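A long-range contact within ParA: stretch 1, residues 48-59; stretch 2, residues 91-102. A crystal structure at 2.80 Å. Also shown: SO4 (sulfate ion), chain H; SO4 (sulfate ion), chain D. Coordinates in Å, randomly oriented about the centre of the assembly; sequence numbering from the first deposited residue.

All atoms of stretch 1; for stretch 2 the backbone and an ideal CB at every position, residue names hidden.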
# COMPACT_ATOMS: atom_id res chain seq x y z
N ALA A 48 1.92 -22.04 -35.40
CA ALA A 48 1.78 -21.78 -33.98
C ALA A 48 0.44 -22.33 -33.50
O ALA A 48 0.40 -23.07 -32.52
CB ALA A 48 1.86 -20.29 -33.72
N VAL A 49 -0.65 -22.00 -34.20
CA VAL A 49 -1.97 -22.49 -33.81
C VAL A 49 -2.01 -24.02 -33.84
O VAL A 49 -2.71 -24.65 -33.04
CB VAL A 49 -3.09 -21.96 -34.75
CG1 VAL A 49 -4.46 -22.30 -34.19
CG2 VAL A 49 -2.94 -20.46 -34.93
N ALA A 50 -1.23 -24.61 -34.75
CA ALA A 50 -1.17 -26.05 -34.88
C ALA A 50 -0.54 -26.65 -33.63
O ALA A 50 -0.96 -27.71 -33.16
CB ALA A 50 -0.37 -26.43 -36.11
N LYS A 51 0.45 -25.96 -33.07
CA LYS A 51 1.10 -26.45 -31.87
C LYS A 51 0.20 -26.35 -30.65
O LYS A 51 0.57 -26.79 -29.56
CB LYS A 51 2.39 -25.69 -31.59
CG LYS A 51 3.37 -25.72 -32.74
CD LYS A 51 4.77 -25.28 -32.30
CE LYS A 51 5.70 -26.49 -32.24
NZ LYS A 51 7.12 -26.12 -31.97
N LEU A 52 -0.99 -25.77 -30.80
CA LEU A 52 -1.92 -25.63 -29.69
C LEU A 52 -2.70 -26.91 -29.42
O LEU A 52 -2.90 -27.72 -30.32
CB LEU A 52 -2.88 -24.47 -29.95
CG LEU A 52 -2.57 -23.14 -29.25
CD1 LEU A 52 -1.07 -22.90 -29.16
CD2 LEU A 52 -3.28 -22.00 -29.99
N PRO A 53 -3.16 -27.11 -28.18
CA PRO A 53 -3.92 -28.29 -27.77
C PRO A 53 -5.05 -28.67 -28.72
O PRO A 53 -5.70 -27.81 -29.29
CB PRO A 53 -4.45 -27.89 -26.39
CG PRO A 53 -3.38 -27.05 -25.86
CD PRO A 53 -3.04 -26.17 -27.05
N LYS A 54 -5.27 -29.97 -28.85
CA LYS A 54 -6.33 -30.50 -29.70
C LYS A 54 -6.29 -30.01 -31.14
O LYS A 54 -7.32 -30.05 -31.83
CB LYS A 54 -7.68 -30.18 -29.07
CG LYS A 54 -7.73 -30.42 -27.57
CD LYS A 54 -7.33 -31.86 -27.22
CE LYS A 54 -8.52 -32.81 -27.21
NZ LYS A 54 -9.41 -32.58 -26.03
N LEU A 55 -5.13 -29.55 -31.60
CA LEU A 55 -5.01 -29.05 -32.97
C LEU A 55 -3.72 -29.53 -33.64
O LEU A 55 -2.78 -29.96 -32.97
CB LEU A 55 -5.05 -27.51 -32.98
CG LEU A 55 -6.23 -26.77 -32.33
CD1 LEU A 55 -6.01 -25.29 -32.49
CD2 LEU A 55 -7.55 -27.18 -32.94
N SER A 56 -3.69 -29.42 -34.96
CA SER A 56 -2.55 -29.84 -35.74
C SER A 56 -2.59 -29.07 -37.05
O SER A 56 -3.61 -28.49 -37.40
CB SER A 56 -2.66 -31.32 -36.03
OG SER A 56 -3.76 -31.56 -36.89
N ARG A 57 -1.48 -29.08 -37.79
CA ARG A 57 -1.42 -28.37 -39.06
C ARG A 57 -2.52 -28.83 -40.03
O ARG A 57 -2.88 -28.10 -40.95
CB ARG A 57 -0.04 -28.52 -39.71
CG ARG A 57 1.10 -27.88 -38.90
CD ARG A 57 2.34 -27.64 -39.77
NE ARG A 57 3.45 -27.04 -39.04
CZ ARG A 57 4.63 -26.73 -39.58
NH1 ARG A 57 4.85 -26.96 -40.87
NH2 ARG A 57 5.60 -26.19 -38.85
N ARG A 58 -3.05 -30.03 -39.83
CA ARG A 58 -4.10 -30.56 -40.69
C ARG A 58 -5.43 -29.98 -40.24
O ARG A 58 -6.24 -29.59 -41.08
CB ARG A 58 -4.13 -32.09 -40.63
CG ARG A 58 -5.06 -32.77 -41.64
CD ARG A 58 -6.49 -32.87 -41.14
NE ARG A 58 -6.61 -33.76 -39.98
CZ ARG A 58 -7.73 -33.94 -39.28
NH1 ARG A 58 -7.74 -34.77 -38.24
NH2 ARG A 58 -8.84 -33.29 -39.62
N ILE A 59 -5.64 -29.92 -38.93
CA ILE A 59 -6.88 -29.38 -38.36
C ILE A 59 -7.05 -27.91 -38.77
O ILE A 59 -8.07 -27.52 -39.33
CB ILE A 59 -6.88 -29.40 -36.81
CG1 ILE A 59 -6.50 -30.79 -36.28
CG2 ILE A 59 -8.23 -28.92 -36.29
CD1 ILE A 59 -7.56 -31.81 -36.40
N UNK A 91 -9.67 -15.36 -33.55
CA UNK A 91 -9.60 -16.27 -34.69
C UNK A 91 -9.38 -17.70 -34.16
O UNK A 91 -10.11 -18.63 -34.54
CB UNK A 91 -8.48 -15.86 -35.65
N UNK A 92 -8.38 -17.85 -33.29
CA UNK A 92 -8.04 -19.12 -32.68
C UNK A 92 -9.25 -19.69 -31.91
O UNK A 92 -9.56 -20.88 -32.01
CB UNK A 92 -6.84 -18.95 -31.75
N UNK A 93 -9.90 -18.84 -31.12
CA UNK A 93 -11.07 -19.26 -30.36
C UNK A 93 -12.18 -19.67 -31.30
O UNK A 93 -12.92 -20.62 -31.02
CB UNK A 93 -11.55 -18.14 -29.43
N UNK A 94 -12.32 -18.97 -32.41
CA UNK A 94 -13.35 -19.31 -33.37
C UNK A 94 -13.05 -20.62 -34.11
O UNK A 94 -13.97 -21.31 -34.55
CB UNK A 94 -13.51 -18.17 -34.37
N UNK A 95 -11.76 -20.96 -34.25
CA UNK A 95 -11.38 -22.20 -34.91
C UNK A 95 -11.73 -23.33 -33.96
O UNK A 95 -12.19 -24.39 -34.39
CB UNK A 95 -9.90 -22.22 -35.28
N UNK A 96 -11.49 -23.10 -32.67
CA UNK A 96 -11.78 -24.10 -31.64
C UNK A 96 -13.29 -24.27 -31.57
O UNK A 96 -13.81 -25.35 -31.23
CB UNK A 96 -11.21 -23.69 -30.28
N UNK A 97 -14.01 -23.19 -31.88
CA UNK A 97 -15.46 -23.23 -31.84
C UNK A 97 -15.98 -23.97 -33.06
O UNK A 97 -16.93 -24.76 -32.97
CB UNK A 97 -16.04 -21.82 -31.77
N UNK A 98 -15.35 -23.73 -34.20
CA UNK A 98 -15.75 -24.41 -35.41
C UNK A 98 -15.49 -25.90 -35.23
O UNK A 98 -16.28 -26.74 -35.65
CB UNK A 98 -15.01 -23.86 -36.63
N UNK A 99 -14.39 -26.23 -34.57
CA UNK A 99 -14.01 -27.62 -34.30
C UNK A 99 -14.90 -28.20 -33.20
O UNK A 99 -14.62 -29.28 -32.66
CB UNK A 99 -12.54 -27.71 -33.90
N UNK A 100 -15.96 -27.47 -32.88
CA UNK A 100 -16.91 -27.86 -31.85
C UNK A 100 -16.29 -28.34 -30.54
O UNK A 100 -16.75 -29.32 -29.95
CB UNK A 100 -17.81 -28.96 -32.40
N UNK A 101 -15.26 -27.63 -30.07
CA UNK A 101 -14.60 -27.97 -28.81
C UNK A 101 -15.23 -27.11 -27.72
O UNK A 101 -15.09 -25.88 -27.72
CB UNK A 101 -13.09 -27.75 -28.89
N UNK A 102 -15.92 -27.74 -26.77
CA UNK A 102 -16.58 -27.02 -25.67
C UNK A 102 -15.76 -25.93 -24.99
O UNK A 102 -14.57 -26.11 -24.71
CB UNK A 102 -17.00 -28.03 -24.60
S SO4 H . -11.22 -35.10 -37.36
O1 SO4 H . -11.61 -34.69 -38.73
O2 SO4 H . -12.34 -35.83 -36.73
O3 SO4 H . -10.92 -33.90 -36.57
O4 SO4 H . -10.04 -35.97 -37.40
S SO4 D . -7.56 -33.26 -22.94
O1 SO4 D . -8.87 -33.57 -23.54
O2 SO4 D . -7.76 -32.54 -21.67
O3 SO4 D . -6.77 -32.42 -23.87
O4 SO4 D . -6.81 -34.51 -22.68

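Position 91 lies in a helix, with nothing of stretch 1 within 5.5 Å of its ideal CB, so many residues would do; it is N91, whose amide is hydrogen-bonded elsewhere in the structure.

At position 92 the CA-to-CB bond points toward stretch 1, and the ideal CB stands 4.8 Å from V49 CG1 and 5.0 Å from L52 CD2. Two aliphatic neighbours so near call for a compact apolar side chain: valine, isoleucine, leucine or perhaps alanine. The residue is V92. Its CG1 meets L52 CD2 at 3.8 Å and its CG2 meets V49 CG2 at 4.1 Å; V92 CG1 also lies 4.3 Å from V49 CG1.

Positions 93 and 94 are helical and out of reach, leaving the choice wide; they are I93 and D94.

Position 95 points toward stretch 1 but finds no atom within 5.5 Å of its ideal CB. A medium or large apolar side chain would help fill that space. I95 is found; its CD1 comes to 4.6 Å from V49 CG1, beyond close contact, yet stretch 1 still partly covers the residue.

At position 96 CA-to-CB runs sideways, so only a long side chain can reach stretch 1. There the turn from L52 to L55 offers the carbonyl of P53 as an acceptor and the methyls of L55 as an apolar surface. Lysine, arginine or glutamine could bring a donor; a tyrosine adds a flat apolar surface. It is Y96: OH donates to P53 O at 2.9 Å near the ring plane, while L55 CD1 lies over one face, 3.6 Å from Y96 CZ, in a CH-pi contact.

Positions 97 and 98, also out of reach, are A97 and H98.

Position 99, the first to leave helical angles, points toward stretch 1, its ideal CB 5.1 Å from both I59 CG2 and L55 CD2. Leucine or methionine would suit, but a sulfate (chain H) beyond favours a long basic chain. R99 serves both: I59 CG2 lies over one face of its guanidinium, 3.2 Å from R99 NE, and R99 NH1 donates to sulfate O3 at 3.0 Å. R58 NH2 approaches R99 NH2 to 3.2 Å, two like charges without a hydrogen bond; the sulfate, bound by both arginines, offsets their repulsion.

Position 100 has positive phi (47/43), which favours glycine or asparagine but admits others; K100 is out of reach.

Position 101 points toward K54 and L55 across a gap, suiting a branched or long aliphatic chain. I101 extends CD1 to 4.1 Å from K54 CB and 4.5 Å from L55 CD2.

Position 102, phi -46°, permits proline; P102 makes no contact.

Stretch 2 91-102: NVIDIYAHRKIP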
# COMPACT_ATOMS: atom_id res chain seq x y z
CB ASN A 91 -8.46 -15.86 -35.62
CG ASN A 91 -8.68 -14.50 -36.26
OD1 ASN A 91 -7.83 -13.99 -37.00
ND2 ASN A 91 -9.83 -13.90 -35.97
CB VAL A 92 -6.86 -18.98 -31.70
CG1 VAL A 92 -6.58 -20.32 -30.98
CG2 VAL A 92 -5.62 -18.52 -32.45
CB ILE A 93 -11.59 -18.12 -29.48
CG1 ILE A 93 -10.56 -17.85 -28.38
CG2 ILE A 93 -12.96 -18.48 -28.91
CD1 ILE A 93 -10.84 -16.61 -27.58
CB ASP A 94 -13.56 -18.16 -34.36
CG ASP A 94 -14.31 -16.99 -33.74
OD1 ASP A 94 -15.16 -17.21 -32.84
OD2 ASP A 94 -14.06 -15.84 -34.16
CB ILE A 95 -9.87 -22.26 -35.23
CG1 ILE A 95 -9.57 -21.49 -36.53
CG2 ILE A 95 -9.42 -23.71 -35.35
CD1 ILE A 95 -8.12 -21.40 -36.85
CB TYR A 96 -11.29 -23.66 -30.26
CG TYR A 96 -9.86 -24.00 -29.93
CD1 TYR A 96 -8.91 -23.00 -29.76
CD2 TYR A 96 -9.46 -25.32 -29.74
CE1 TYR A 96 -7.60 -23.31 -29.41
CE2 TYR A 96 -8.15 -25.65 -29.38
CZ TYR A 96 -7.22 -24.64 -29.21
OH TYR A 96 -5.92 -24.95 -28.88
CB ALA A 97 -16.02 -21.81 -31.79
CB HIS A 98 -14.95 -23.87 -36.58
CG HIS A 98 -15.26 -24.53 -37.87
ND1 HIS A 98 -14.29 -24.80 -38.82
CD2 HIS A 98 -16.41 -25.01 -38.38
CE1 HIS A 98 -14.84 -25.42 -39.84
NE2 HIS A 98 -16.12 -25.56 -39.60
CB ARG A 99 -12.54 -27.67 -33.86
CG ARG A 99 -11.66 -28.52 -34.75
CD ARG A 99 -11.97 -28.24 -36.21
NE ARG A 99 -11.26 -29.12 -37.13
CZ ARG A 99 -11.15 -30.44 -36.98
NH1 ARG A 99 -11.70 -31.05 -35.94
NH2 ARG A 99 -10.50 -31.15 -37.89
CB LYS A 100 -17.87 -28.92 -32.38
CG LYS A 100 -19.03 -28.32 -33.18
CD LYS A 100 -20.12 -29.33 -33.47
CE LYS A 100 -19.75 -30.30 -34.58
NZ LYS A 100 -20.89 -31.25 -34.86
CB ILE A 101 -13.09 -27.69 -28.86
CG1 ILE A 101 -12.45 -28.57 -29.93
CG2 ILE A 101 -12.46 -27.96 -27.51
CD1 ILE A 101 -11.04 -28.16 -30.28
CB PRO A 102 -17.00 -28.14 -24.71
CG PRO A 102 -15.95 -29.18 -24.94
CD PRO A 102 -15.82 -29.18 -26.45
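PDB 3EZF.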